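Local atomic coordinates of arginase, mitochondrial (Medicago truncatula, PDB entry 6VSS), a protein that hydrolyses L-arginine to urea and L-ornithine using two manganese ions per subunit, and also converts agmatine to urea and putrescine. Residues A61-L66 / V112-G117; S75-G80 / P315-Y320; L144-D149 / R168-K173; V178-F183 / G211-L216. One frame throughout, in Å; residues are numbered along the deposited sequence.

Interaction 1 (A61-L66 / V112-G117)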
# COMPACT_ATOMS: atom_id res chain seq x y z
N ALA B 61 3.73 -16.00 41.55
CA ALA B 61 3.90 -17.44 41.37
C ALA B 61 4.49 -17.68 39.99
O ALA B 61 5.24 -18.64 39.86
CB ALA B 61 2.58 -18.14 41.51
N ALA B 62 4.15 -16.87 38.98
CA ALA B 62 4.71 -17.07 37.63
C ALA B 62 4.71 -15.75 36.86
O ALA B 62 3.75 -14.92 37.04
CB ALA B 62 3.96 -18.15 36.87
N THR B 63 5.75 -15.58 36.04
CA THR B 63 5.92 -14.41 35.15
C THR B 63 6.24 -14.86 33.72
O THR B 63 7.29 -15.50 33.46
CB THR B 63 6.90 -13.42 35.78
OG1 THR B 63 6.28 -12.88 36.96
CG2 THR B 63 7.28 -12.31 34.82
N SER B 64 5.35 -14.48 32.81
CA SER B 64 5.53 -14.69 31.35
C SER B 64 6.75 -13.85 30.92
O SER B 64 6.77 -12.62 31.14
CB SER B 64 4.24 -14.34 30.57
OG SER B 64 3.15 -15.18 30.90
N SER B 65 7.73 -14.52 30.34
CA SER B 65 9.09 -14.01 30.03
C SER B 65 9.39 -14.23 28.54
O SER B 65 9.39 -15.41 28.07
CB SER B 65 10.07 -14.69 30.92
OG SER B 65 9.58 -14.55 32.25
N LEU B 66 9.50 -13.11 27.79
CA LEU B 66 9.64 -13.16 26.33
C LEU B 66 11.06 -13.61 26.02
O LEU B 66 12.01 -12.95 26.40
CB LEU B 66 9.33 -11.79 25.75
CG LEU B 66 7.99 -11.22 26.18
CD1 LEU B 66 7.59 -10.00 25.34
CD2 LEU B 66 6.95 -12.28 26.07
N VAL B 112 3.72 -9.50 35.58
CA VAL B 112 2.75 -9.95 34.54
C VAL B 112 3.50 -10.29 33.25
O VAL B 112 3.14 -11.27 32.62
CB VAL B 112 1.70 -8.86 34.29
CG1 VAL B 112 0.74 -9.32 33.21
CG2 VAL B 112 0.99 -8.55 35.59
N ILE B 113 4.45 -9.47 32.84
CA ILE B 113 5.19 -9.75 31.58
C ILE B 113 6.54 -9.05 31.61
O ILE B 113 6.64 -7.91 32.09
CB ILE B 113 4.35 -9.37 30.35
CG1 ILE B 113 4.98 -9.95 29.08
CG2 ILE B 113 4.17 -7.84 30.28
CD1 ILE B 113 4.24 -9.57 27.84
N THR B 114 7.57 -9.74 31.13
CA THR B 114 8.92 -9.17 31.09
C THR B 114 9.62 -9.67 29.82
O THR B 114 9.39 -10.82 29.42
CB THR B 114 9.60 -9.50 32.42
OG1 THR B 114 10.76 -8.68 32.53
CG2 THR B 114 10.09 -10.91 32.52
N ASN B 115 10.55 -8.88 29.30
CA ASN B 115 11.41 -9.29 28.16
C ASN B 115 12.70 -9.89 28.69
O ASN B 115 13.34 -9.24 29.49
CB ASN B 115 11.72 -8.11 27.26
CG ASN B 115 12.48 -8.56 26.02
OD1 ASN B 115 12.31 -9.68 25.52
ND2 ASN B 115 13.35 -7.70 25.53
N VAL B 116 13.11 -11.05 28.22
CA VAL B 116 14.47 -11.60 28.50
C VAL B 116 15.35 -11.21 27.32
O VAL B 116 16.25 -10.38 27.51
CB VAL B 116 14.43 -13.12 28.72
CG1 VAL B 116 15.83 -13.74 28.65
CG2 VAL B 116 13.77 -13.49 30.04
N GLY B 117 15.02 -11.65 26.11
CA GLY B 117 15.68 -11.17 24.89
C GLY B 117 15.67 -12.20 23.78
O GLY B 117 14.84 -13.08 23.83
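Strands 63-66 and 113-117 run parallel with their axes inclined by 34°, Ser-65 pairing with Thr-114 and Leu-66 with Asn-115. Thr-114 N meets Ser-64 O at 3.0 Å, nearly along the C=O axis, and Leu-66 N returns a straighter bond of 2.8 Å to Thr-114 O. Leu-66 O is then gripped twice in its carbonyl plane, by Val-116 N at 2.9 Å and by Gly-117 N. Within the chain this is the border pair of the parallel arginase sheet: strand 113-118 is outermost, and 63-69 separates it from 151-157. On the face covered by helix 25-57, Thr-114 sets OG1 anti to its backbone N (chi1 -166°) to bond Lys-50 NZ. That turns its CG2 across Thr-63 CG2 at 3.9 Å and against Ser-65 OG at 3.7 Å. Ser-65 OG folds beside its own N and donates to Thr-63 O at 2.8 Å, from above the carbonyl plane. An alanine here would lack the hydroxyl with its bond and its contact to the Thr-114 methyl, which would probably loosen this strand locally, though CB would still lie near that methyl. On the other face Leu-66 CD1 meets Ile-113 CD1 at 4.2 Å, beneath Val-332 and Ala-336 of helix 323-339.

Interaction 2 (S75-G80 / P315-Y320)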
# COMPACT_ATOMS: atom_id res chain seq x y z
N SER B 75 11.36 -22.13 7.06
CA SER B 75 10.10 -21.83 6.34
C SER B 75 10.20 -22.37 4.90
O SER B 75 11.30 -22.35 4.30
CB SER B 75 9.78 -20.37 6.37
OG SER B 75 9.77 -19.85 7.68
N SER B 76 9.07 -22.79 4.35
CA SER B 76 8.96 -23.45 3.03
C SER B 76 8.80 -22.39 1.93
O SER B 76 9.19 -22.67 0.79
CB SER B 76 7.78 -24.41 3.07
OG SER B 76 6.69 -23.82 3.77
N PHE B 77 8.31 -21.19 2.26
CA PHE B 77 7.89 -20.19 1.24
C PHE B 77 8.58 -18.85 1.50
O PHE B 77 9.07 -18.28 0.55
CB PHE B 77 6.36 -20.11 1.21
CG PHE B 77 5.74 -18.98 0.43
CD1 PHE B 77 5.77 -18.98 -0.96
CD2 PHE B 77 5.10 -17.93 1.08
CE1 PHE B 77 5.20 -17.93 -1.67
CE2 PHE B 77 4.52 -16.90 0.37
CZ PHE B 77 4.56 -16.90 -1.00
N HIS B 78 8.55 -18.33 2.73
CA HIS B 78 9.04 -16.97 3.05
C HIS B 78 9.65 -16.94 4.46
O HIS B 78 9.00 -17.44 5.43
CB HIS B 78 7.90 -15.96 2.79
CG HIS B 78 8.39 -14.57 2.70
ND1 HIS B 78 9.02 -13.96 3.77
CD2 HIS B 78 8.40 -13.67 1.68
CE1 HIS B 78 9.37 -12.73 3.41
NE2 HIS B 78 9.01 -12.53 2.13
N GLU B 79 10.86 -16.40 4.60
CA GLU B 79 11.63 -16.42 5.87
C GLU B 79 11.45 -15.15 6.72
O GLU B 79 12.13 -15.04 7.71
CB GLU B 79 13.10 -16.62 5.53
CG GLU B 79 13.38 -17.88 4.74
CD GLU B 79 14.83 -18.28 4.53
OE1 GLU B 79 15.71 -17.67 5.11
OE2 GLU B 79 15.06 -19.17 3.76
N GLY B 80 10.56 -14.25 6.33
CA GLY B 80 10.31 -12.97 7.02
C GLY B 80 9.99 -13.09 8.50
O GLY B 80 10.24 -12.12 9.25
N PRO B 315 6.62 -9.66 9.40
CA PRO B 315 6.48 -8.23 9.18
C PRO B 315 6.73 -7.77 7.73
O PRO B 315 6.21 -6.78 7.34
CB PRO B 315 7.52 -7.58 10.11
CG PRO B 315 8.35 -8.69 10.67
CD PRO B 315 7.70 -10.00 10.32
N GLN B 316 7.46 -8.54 6.94
CA GLN B 316 7.65 -8.26 5.49
C GLN B 316 6.35 -8.47 4.74
O GLN B 316 6.35 -8.07 3.63
CB GLN B 316 8.66 -9.18 4.82
CG GLN B 316 10.06 -8.92 5.31
CD GLN B 316 11.15 -9.70 4.62
OE1 GLN B 316 11.47 -10.81 5.00
NE2 GLN B 316 11.83 -9.06 3.67
N ARG B 317 5.35 -9.15 5.29
CA ARG B 317 4.10 -9.34 4.52
C ARG B 317 2.94 -8.61 5.20
O ARG B 317 1.81 -8.81 4.80
CB ARG B 317 3.83 -10.83 4.31
CG ARG B 317 5.02 -11.55 3.71
CD ARG B 317 4.77 -12.53 2.60
NE ARG B 317 3.55 -13.23 2.84
CZ ARG B 317 2.67 -13.53 1.92
NH1 ARG B 317 2.89 -13.21 0.66
NH2 ARG B 317 1.58 -14.18 2.25
N ASP B 318 3.26 -7.77 6.18
CA ASP B 318 2.24 -7.02 6.95
C ASP B 318 1.76 -5.81 6.15
O ASP B 318 2.36 -5.46 5.15
CB ASP B 318 2.80 -6.60 8.31
CG ASP B 318 1.77 -6.38 9.41
OD1 ASP B 318 0.59 -6.35 9.10
OD2 ASP B 318 2.16 -6.21 10.53
N THR B 319 0.71 -5.14 6.62
CA THR B 319 0.27 -3.90 5.95
C THR B 319 1.18 -2.74 6.38
O THR B 319 1.94 -2.86 7.33
CB THR B 319 -1.21 -3.58 6.21
OG1 THR B 319 -1.36 -3.61 7.61
CG2 THR B 319 -2.17 -4.58 5.62
N TYR B 320 1.01 -1.58 5.76
CA TYR B 320 1.89 -0.44 6.10
C TYR B 320 1.70 -0.00 7.56
O TYR B 320 2.67 0.39 8.15
CB TYR B 320 1.78 0.64 5.02
CG TYR B 320 2.76 1.77 5.13
CD1 TYR B 320 2.79 2.58 6.24
CD2 TYR B 320 3.72 2.01 4.17
CE1 TYR B 320 3.60 3.69 6.32
CE2 TYR B 320 4.58 3.09 4.25
CZ TYR B 320 4.53 3.94 5.33
OH TYR B 320 5.36 5.00 5.43
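Two loops near the substrate site of arginase meet here: 75-80, which carries the ornithine-binding Ser-76, and 315-320, which follows shortly after Glu-312, a residue thought to bind substrate. His-78 is the centre of the contact. Its CG stands anti to the backbone N (chi1 -164°), and Gly-80 N donates to ND1 at 3.0 Å close to the ring plane, which holds the imidazole against rotation. Gln-316 comes to the ring edge with OE1 3.3 Å from His-78 CE1, its amide plane steeply turned to the ring. The same OE1 lies 3.2 Å from Gly-80 CA, so a side chain at this glycine would run into it. Arg-317 bends at chi2 and chi3 and lays CD over one face of the imidazole, 4.2 Å from the ring centroid and 22° off its normal, a CH-pi contact. Beyond that bend the guanidinium turns to Phe-77, whose CE2 stands 4.0 Å from Arg-317 NH1. The two planes are 88° apart, with the phenyl edge directed at the guanidinium face. Arg-317 NE is held by Val-281 O. Phe-77 also packs on Asp-95 of a neighbouring subunit, an ornithine-binding residue, consistent with that subunit contributing to the substrate site here. Gln-316 NE2 makes a weak hydrogen bond to Glu-90 of another subunit. Loop 75-80 links strand 63-69 to helix 84-92, while 315-320 links strand 305-311 to helix 323-339.

Interaction 3 (L144-D149 / R168-K173)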
# COMPACT_ATOMS: atom_id res chain seq x y z
N LEU B 144 17.37 -21.94 30.56
CA LEU B 144 17.94 -20.79 31.29
C LEU B 144 16.80 -19.89 31.79
O LEU B 144 16.92 -19.46 32.94
CB LEU B 144 18.98 -20.05 30.43
CG LEU B 144 20.30 -20.82 30.17
CD1 LEU B 144 21.13 -20.20 29.06
CD2 LEU B 144 21.16 -20.92 31.44
N VAL B 145 15.69 -19.70 31.05
CA VAL B 145 14.53 -18.90 31.56
C VAL B 145 13.80 -19.70 32.66
O VAL B 145 13.49 -19.18 33.74
CB VAL B 145 13.57 -18.49 30.42
CG1 VAL B 145 12.35 -17.74 30.93
CG2 VAL B 145 14.28 -17.68 29.37
N MET B 146 13.62 -20.99 32.42
CA MET B 146 12.82 -21.85 33.32
C MET B 146 13.55 -21.98 34.65
O MET B 146 12.84 -22.10 35.67
CB MET B 146 12.62 -23.24 32.71
CG MET B 146 11.75 -23.20 31.50
SD MET B 146 11.32 -24.84 30.90
CE MET B 146 10.14 -25.27 32.18
N ASP B 147 14.88 -21.95 34.61
CA ASP B 147 15.70 -22.13 35.83
C ASP B 147 15.54 -20.92 36.74
O ASP B 147 15.88 -21.08 37.93
CB ASP B 147 17.21 -22.22 35.57
CG ASP B 147 17.67 -23.61 35.18
OD1 ASP B 147 16.88 -24.57 35.35
OD2 ASP B 147 18.78 -23.69 34.62
N GLU B 148 15.12 -19.77 36.19
CA GLU B 148 14.92 -18.54 36.98
C GLU B 148 13.46 -18.39 37.40
O GLU B 148 12.86 -17.41 37.02
CB GLU B 148 15.35 -17.34 36.13
CG GLU B 148 16.85 -17.18 36.09
CD GLU B 148 17.46 -16.78 37.43
OE1 GLU B 148 16.73 -16.24 38.29
OE2 GLU B 148 18.65 -17.04 37.60
N ASP B 149 12.98 -19.27 38.29
CA ASP B 149 11.58 -19.17 38.78
C ASP B 149 11.44 -17.80 39.44
O ASP B 149 12.36 -17.39 40.16
CB ASP B 149 11.29 -20.27 39.81
CG ASP B 149 11.38 -19.79 41.25
OD1 ASP B 149 10.44 -19.11 41.70
OD2 ASP B 149 12.40 -20.08 41.90
N ARG B 168 10.52 -29.56 23.72
CA ARG B 168 11.48 -30.58 24.20
C ARG B 168 12.10 -30.09 25.52
O ARG B 168 12.28 -30.90 26.50
CB ARG B 168 12.57 -30.85 23.16
CG ARG B 168 13.70 -31.70 23.72
CD ARG B 168 14.81 -31.92 22.69
NE ARG B 168 15.45 -30.70 22.21
CZ ARG B 168 16.23 -30.64 21.14
NH1 ARG B 168 16.47 -31.73 20.46
NH2 ARG B 168 16.78 -29.50 20.76
N ALA B 169 12.50 -28.82 25.53
CA ALA B 169 13.19 -28.16 26.65
C ALA B 169 12.23 -28.06 27.83
O ALA B 169 12.67 -28.36 28.97
CB ALA B 169 13.67 -26.82 26.22
N VAL B 170 10.96 -27.68 27.59
CA VAL B 170 9.96 -27.59 28.68
C VAL B 170 9.76 -28.96 29.34
O VAL B 170 9.82 -29.05 30.57
CB VAL B 170 8.63 -27.03 28.17
CG1 VAL B 170 7.61 -27.14 29.27
CG2 VAL B 170 8.76 -25.58 27.69
N SER B 171 9.53 -29.98 28.54
CA SER B 171 9.26 -31.37 28.94
C SER B 171 10.45 -31.96 29.68
O SER B 171 10.22 -32.71 30.65
CB SER B 171 8.95 -32.23 27.75
OG SER B 171 8.66 -33.57 28.14
N GLU B 172 11.65 -31.73 29.17
CA GLU B 172 12.87 -32.33 29.74
C GLU B 172 13.11 -31.63 31.07
O GLU B 172 13.40 -32.33 32.05
CB GLU B 172 14.07 -32.14 28.82
CG GLU B 172 14.14 -33.09 27.67
CD GLU B 172 15.25 -32.73 26.70
OE1 GLU B 172 15.85 -31.66 26.85
OE2 GLU B 172 15.52 -33.55 25.80
N LYS B 173 12.94 -30.30 31.13
CA LYS B 173 13.13 -29.59 32.40
C LYS B 173 12.02 -29.98 33.39
O LYS B 173 12.34 -30.10 34.58
CB LYS B 173 13.27 -28.08 32.24
CG LYS B 173 13.37 -27.33 33.58
CD LYS B 173 14.63 -26.52 33.78
CE LYS B 173 15.80 -27.39 34.14
NZ LYS B 173 17.08 -26.83 33.63
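Lys-173 starts with CG anti to its backbone N (chi1 176°), then bends at each of the next three torsions, which carries the ammonium across to Asp-147. Met-146 starts with CG beside its own N, runs straight through chi2 and kinks at chi3 (74°), bringing CE round toward the lysine chain. The two long side chains slide past each other in opposite directions: Met-146 CB lies 4.0 Å from Lys-173 CD, and Met-146 CE lies 4.1 Å from Lys-173 CG. Toward its end, Met-146 SD rests 3.8 Å from Val-170 CA and 4.2 Å from Val-170 CG2, so the sulfur sits against the backbone of the helix as well as its side chains. Lys-173 crosses Asp-147 at about a right angle, and NZ donates to OD1 at 2.8 Å on the syn lone pair. OD2 stays farther away, 3.7 Å from Lys-173 NZ, so the grip is one-pronged. The contact joins the last part of helix 131-146 and the residues just after it to helix 163-174, two helices separated in sequence by strand 151-157, and Met-146 also touches Pro-153 of that strand. A second salt bridge, Glu-172 to Lys-143, ties the same pair of helices. Asp-147 is exposed, so its salt bridge probably adds only modestly through charge, whereas the aliphatic part of Lys-173 shields the thioether beneath it.

Interaction 4 (V178-F183 / G211-L216)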
# COMPACT_ATOMS: atom_id res chain seq x y z
N VAL B 178 3.67 -32.85 28.46
CA VAL B 178 2.77 -31.69 28.66
C VAL B 178 1.59 -31.97 27.73
O VAL B 178 1.75 -32.81 26.83
CB VAL B 178 3.49 -30.35 28.35
CG1 VAL B 178 4.66 -30.15 29.27
CG2 VAL B 178 3.96 -30.25 26.91
N ASP B 179 0.46 -31.31 27.95
CA ASP B 179 -0.63 -31.27 26.94
C ASP B 179 -0.40 -29.99 26.14
O ASP B 179 0.04 -29.06 26.76
CB ASP B 179 -2.02 -31.31 27.57
CG ASP B 179 -2.44 -32.63 28.21
OD1 ASP B 179 -1.86 -33.69 27.87
OD2 ASP B 179 -3.39 -32.61 29.03
N ILE B 180 -0.74 -29.98 24.86
CA ILE B 180 -0.56 -28.79 23.98
C ILE B 180 -1.88 -28.36 23.38
O ILE B 180 -2.65 -29.17 22.89
CB ILE B 180 0.49 -29.05 22.90
CG1 ILE B 180 1.84 -29.46 23.49
CG2 ILE B 180 0.58 -27.83 21.97
CD1 ILE B 180 2.86 -29.76 22.46
N LEU B 181 -2.11 -27.07 23.43
CA LEU B 181 -3.19 -26.39 22.71
C LEU B 181 -2.46 -25.62 21.62
O LEU B 181 -1.57 -24.84 21.98
CB LEU B 181 -3.92 -25.42 23.63
CG LEU B 181 -4.91 -24.53 22.90
CD1 LEU B 181 -5.92 -25.36 22.14
CD2 LEU B 181 -5.58 -23.60 23.91
N HIS B 182 -2.77 -25.94 20.37
CA HIS B 182 -2.01 -25.50 19.19
C HIS B 182 -3.01 -24.85 18.26
O HIS B 182 -3.93 -25.55 17.79
CB HIS B 182 -1.25 -26.69 18.63
CG HIS B 182 -0.72 -26.52 17.23
ND1 HIS B 182 -0.69 -27.57 16.33
CD2 HIS B 182 -0.16 -25.46 16.61
CE1 HIS B 182 -0.10 -27.16 15.22
NE2 HIS B 182 0.21 -25.86 15.37
N PHE B 183 -2.87 -23.56 18.02
CA PHE B 183 -3.64 -22.80 17.00
C PHE B 183 -2.84 -22.74 15.71
O PHE B 183 -1.71 -22.30 15.72
CB PHE B 183 -3.98 -21.40 17.50
CG PHE B 183 -4.84 -21.38 18.73
CD1 PHE B 183 -4.27 -21.33 20.00
CD2 PHE B 183 -6.22 -21.28 18.64
CE1 PHE B 183 -5.05 -21.25 21.15
CE2 PHE B 183 -7.01 -21.24 19.80
CZ PHE B 183 -6.41 -21.25 21.04
N GLY B 211 7.51 -38.27 22.24
CA GLY B 211 6.57 -38.40 23.38
C GLY B 211 6.70 -37.22 24.31
O GLY B 211 6.55 -37.39 25.49
N TYR B 212 7.01 -36.03 23.83
CA TYR B 212 7.18 -34.85 24.72
C TYR B 212 5.81 -34.33 25.09
O TYR B 212 5.71 -33.61 26.04
CB TYR B 212 8.03 -33.77 24.05
CG TYR B 212 9.44 -34.21 23.77
CD1 TYR B 212 10.30 -34.51 24.82
CD2 TYR B 212 9.91 -34.35 22.47
CE1 TYR B 212 11.60 -34.91 24.59
CE2 TYR B 212 11.22 -34.74 22.22
CZ TYR B 212 12.06 -35.03 23.29
OH TYR B 212 13.34 -35.43 23.09
N ALA B 213 4.79 -34.69 24.32
CA ALA B 213 3.39 -34.23 24.52
C ALA B 213 2.47 -35.45 24.61
O ALA B 213 2.78 -36.46 23.97
CB ALA B 213 2.98 -33.30 23.42
N ARG B 214 1.40 -35.35 25.41
CA ARG B 214 0.35 -36.39 25.50
C ARG B 214 -0.82 -35.98 24.60
O ARG B 214 -0.88 -36.46 23.50
CB ARG B 214 -0.05 -36.59 26.96
CG ARG B 214 -1.17 -37.59 27.17
CD ARG B 214 -1.50 -37.68 28.65
NE ARG B 214 -2.07 -36.41 29.09
CZ ARG B 214 -2.94 -36.28 30.06
NH1 ARG B 214 -3.33 -37.34 30.75
NH2 ARG B 214 -3.40 -35.07 30.35
N ARG B 215 -1.65 -35.05 25.04
CA ARG B 215 -2.70 -34.45 24.20
C ARG B 215 -2.09 -33.33 23.36
O ARG B 215 -1.09 -32.69 23.78
CB ARG B 215 -3.83 -33.98 25.10
CG ARG B 215 -4.48 -35.13 25.86
CD ARG B 215 -5.70 -34.67 26.63
NE ARG B 215 -6.71 -34.16 25.74
CZ ARG B 215 -7.68 -33.32 26.09
NH1 ARG B 215 -7.78 -32.87 27.34
NH2 ARG B 215 -8.55 -32.93 25.20
N LEU B 216 -2.57 -33.24 22.14
CA LEU B 216 -2.26 -32.13 21.22
C LEU B 216 -3.60 -31.70 20.66
O LEU B 216 -4.17 -32.44 19.86
CB LEU B 216 -1.31 -32.61 20.13
CG LEU B 216 -1.15 -31.70 18.91
CD1 LEU B 216 -0.83 -30.27 19.31
CD2 LEU B 216 -0.05 -32.28 18.02
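Within the beta-alpha-beta unit formed by strand 178-183, helix 203-209 and strand 213-221, Asp-179 and Arg-214 lie with carboxylate and guanidinium nearly coplanar, 8° apart. The arginine grips side-on: NE donates to Asp-179 OD1 at 3.0 Å and NH2 to Asp-179 OD2 at 2.8 Å, each on a syn lone pair. Arg-215 N approaches the same OD1 from above the carboxylate plane, at 3.1 Å, while Gly-258 N also bonds OD2. The acid thus fills a beta bulge: Val-178 pairs with Ala-213 but Ile-180 with Leu-216, one residue out of step, and Ile-180 N reaches Arg-215 O at 2.9 Å. A leucine at Asp-179 would remove both oxygens and would probably destabilise the bulge, with the Arg-214 side chain and Arg-215 N losing these acceptors. On the face covered by helix 203-209, Ile-180 and Leu-216 lie side by side, and Ile-180 CD1 touches Ala-213 CB at 3.7 Å. His-182 points the same way as Leu-216. Its NE2 bonds Asp-184, a ligand of both manganese ions, and its ND1 pairs with Gln-218, making it a second-shell residue whose CB packs 3.7 Å from Leu-216 CD1.

How the interactions relate
From the N terminus, 61-66 opens interaction 1, and 75-80 opens interaction 2 before 112-117 closes the first, so these two cross along the chain. Interaction 3 then closes a short loop around strand 151-157, and interaction 4 follows it in series; both are nested inside the long loop that 315-320 finally closes. Interactions 1 and 4 join neighbouring strands in separate parts of one sheet, their centres 22 Å apart. Interaction 3 bridges them on the helical layer: Val-145 packs on Ser-65 and Val-116, while helix 163-174 touches Tyr-212 and Val-178. Interaction 2 stands apart, across the chain's centre from interactions 3 and 4.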